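Local coordinates for protein L-lactate dehydrogenase (Trichomonas vaginalis, PDB 4UUL) that probably interconverts 2-oxoacids such as pyruvate or oxaloacetate and their 2-hydroxyacids with NAD(H), at residues W308-E311 / K312-F315. The protein carries 1 engineered substitution. Residues are numbered along the deposited sequence; the frame is centred on the assembly and turned at random.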
loop_
_atom_site.group_PDB
_atom_site.type_symbol
_atom_site.label_atom_id
_atom_site.label_comp_id
_atom_site.label_asym_id
_atom_site.label_seq_id
_atom_site.Cartn_x
_atom_site.Cartn_y
_atom_site.Cartn_z
ATOM N N TRP B 308 -21.521 30.953 -12.879
ATOM C CA TRP B 308 -20.216 30.382 -13.167
ATOM C C TRP B 308 -20.300 28.871 -13.278
ATOM O O TRP B 308 -19.844 28.275 -14.257
ATOM C CB TRP B 308 -19.198 30.769 -12.087
ATOM C CG TRP B 308 -17.857 30.084 -12.254
ATOM C CD1 TRP B 308 -16.820 30.506 -13.033
ATOM C CD2 TRP B 308 -17.417 28.856 -11.642
ATOM N NE1 TRP B 308 -15.767 29.610 -12.959
ATOM C CE2 TRP B 308 -16.109 28.599 -12.115
ATOM C CE3 TRP B 308 -18.003 27.961 -10.761
ATOM C CZ2 TRP B 308 -15.370 27.495 -11.720
ATOM C CZ3 TRP B 308 -17.249 26.857 -10.349
ATOM C CH2 TRP B 308 -15.965 26.634 -10.860
ATOM N N LEU B 309 -20.921 28.233 -12.306
ATOM C CA LEU B 309 -21.006 26.783 -12.305
ATOM C C LEU B 309 -21.849 26.293 -13.456
ATOM O O LEU B 309 -21.527 25.272 -14.092
ATOM C CB LEU B 309 -21.518 26.265 -10.943
ATOM C CG LEU B 309 -21.541 24.725 -10.834
ATOM C CD1 LEU B 309 -20.177 24.072 -11.141
ATOM C CD2 LEU B 309 -22.021 24.306 -9.446
ATOM N N ARG B 310 -22.918 27.009 -13.779
ATOM C CA ARG B 310 -23.789 26.576 -14.891
ATOM C C ARG B 310 -22.975 26.491 -16.174
ATOM O O ARG B 310 -23.051 25.525 -16.921
ATOM C CB ARG B 310 -24.940 27.569 -15.073
ATOM C CG ARG B 310 -25.965 27.225 -16.193
ATOM C CD ARG B 310 -26.832 26.071 -15.771
ATOM N NE ARG B 310 -26.262 24.795 -16.169
ATOM C CZ ARG B 310 -26.586 23.628 -15.618
ATOM N NH1 ARG B 310 -27.428 23.564 -14.589
ATOM N NH2 ARG B 310 -26.052 22.520 -16.056
ATOM N N GLU B 311 -22.205 27.533 -16.448
ATOM C CA GLU B 311 -21.401 27.591 -17.641
ATOM C C GLU B 311 -20.360 26.466 -17.637
ATOM O O GLU B 311 -20.160 25.795 -18.649
ATOM C CB GLU B 311 -20.764 28.986 -17.803
ATOM C CG GLU B 311 -19.952 29.165 -19.090
ATOM C CD GLU B 311 -19.361 30.556 -19.251
ATOM O OE1 GLU B 311 -19.792 31.486 -18.530
ATOM O OE2 GLU B 311 -18.467 30.722 -20.115
ATOM N N LYS B 312 -19.714 26.230 -16.509
ATOM C CA LYS B 312 -18.703 25.185 -16.433
ATOM C C LYS B 312 -19.313 23.794 -16.658
ATOM O O LYS B 312 -18.733 22.973 -17.337
ATOM C CB LYS B 312 -17.995 25.203 -15.072
ATOM C CG LYS B 312 -17.138 26.384 -14.777
ATOM C CD LYS B 312 -15.984 26.543 -15.732
ATOM C CE LYS B 312 -14.892 25.575 -15.411
ATOM N NZ LYS B 312 -13.741 25.742 -16.369
ATOM N N LEU B 313 -20.456 23.550 -16.036
ATOM C CA LEU B 313 -21.173 22.291 -16.199
ATOM C C LEU B 313 -21.587 22.065 -17.646
ATOM O O LEU B 313 -21.454 20.985 -18.185
ATOM C CB LEU B 313 -22.422 22.201 -15.288
ATOM C CG LEU B 313 -22.155 22.104 -13.795
ATOM C CD1 LEU B 313 -23.468 22.127 -13.033
ATOM C CD2 LEU B 313 -21.390 20.845 -13.441
ATOM N N ASP B 314 -22.092 23.114 -18.282
ATOM C CA ASP B 314 -22.516 23.014 -19.670
ATOM C C ASP B 314 -21.335 22.713 -20.574
ATOM O O ASP B 314 -21.429 21.926 -21.511
ATOM C CB ASP B 314 -23.197 24.317 -20.084
ATOM C CG ASP B 314 -24.521 24.562 -19.371
ATOM O OD1 ASP B 314 -25.088 23.641 -18.753
ATOM O OD2 ASP B 314 -24.968 25.743 -19.432
ATOM N N PHE B 315 -20.200 23.345 -20.309
ATOM C CA PHE B 315 -19.034 23.154 -21.165
ATOM C C PHE B 315 -18.511 21.716 -21.028
ATOM O O PHE B 315 -18.139 21.070 -22.008
ATOM C CB PHE B 315 -17.937 24.143 -20.770
ATOM C CG PHE B 315 -16.741 24.122 -21.636
ATOM C CD1 PHE B 315 -16.691 24.897 -22.787
ATOM C CD2 PHE B 315 -15.644 23.372 -21.300
ATOM C CE1 PHE B 315 -15.565 24.908 -23.587
ATOM C CE2 PHE B 315 -14.515 23.336 -22.105
ATOM C CZ PHE B 315 -14.465 24.127 -23.254
#
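Arg310 and Asp314, one helical turn apart, meet side-on: Arg310 NE and NH2 both donate to the single oxygen OD1 of Asp314, each at 3.1 Å, forming a salt bridge. The guanidinium and carboxylate planes lie only 20° apart, yet both nitrogens approach OD1 from the same face of the carboxylate and the N-H...OD1 angles are only 139°, so neither hydrogen bond is straight. Arginine suits the site because its chain, bent at chi2 and chi3, reaches forward along the helix to Asp314 while NH1 donates to the backbone oxygen of Tyr277. Leu313 CD1 lies over one face of the guanidinium, giving that flat group an apolar floor.

Farther round the helix, Lys312 sets CG over one face of the Trp308 indole, offset toward the rim. CG sits 3.8 Å from the centroid of the Trp308 six-membered ring, a CH-pi contact, with Trp308 CE2 its nearest ring atom at 3.6 Å. With CG of Trp308 anti to the backbone N (chi1 174°), the indole swings beside its own carbonyl carbon and offers a face to the next turn; lysine suits the place because a methylene can meet that face while the rest of the chain carries the ammonium away. Between these two pairs, Leu309 CD1 packs 3.9 Å from Leu313 CG, branched chains suited to the buried side.

Beneath all three pairs runs regular alpha-helical i to i+4 bonding, for example Leu313 N to Leu309 O at 2.8 Å. This is the first part of the long helix 307-337 of the C-terminal domain, near whose start Asn306 OD1 accepts from Leu309 N. Leu309 and Leu313 rest on Trp183, Leu309 and Lys312 touch Val191, and Trp308 meets Phe218 edge-to-face, joining helix 307-337 to the four-stranded antiparallel sheet that holds strands 177-183 and 191-193, and to helix 214-236.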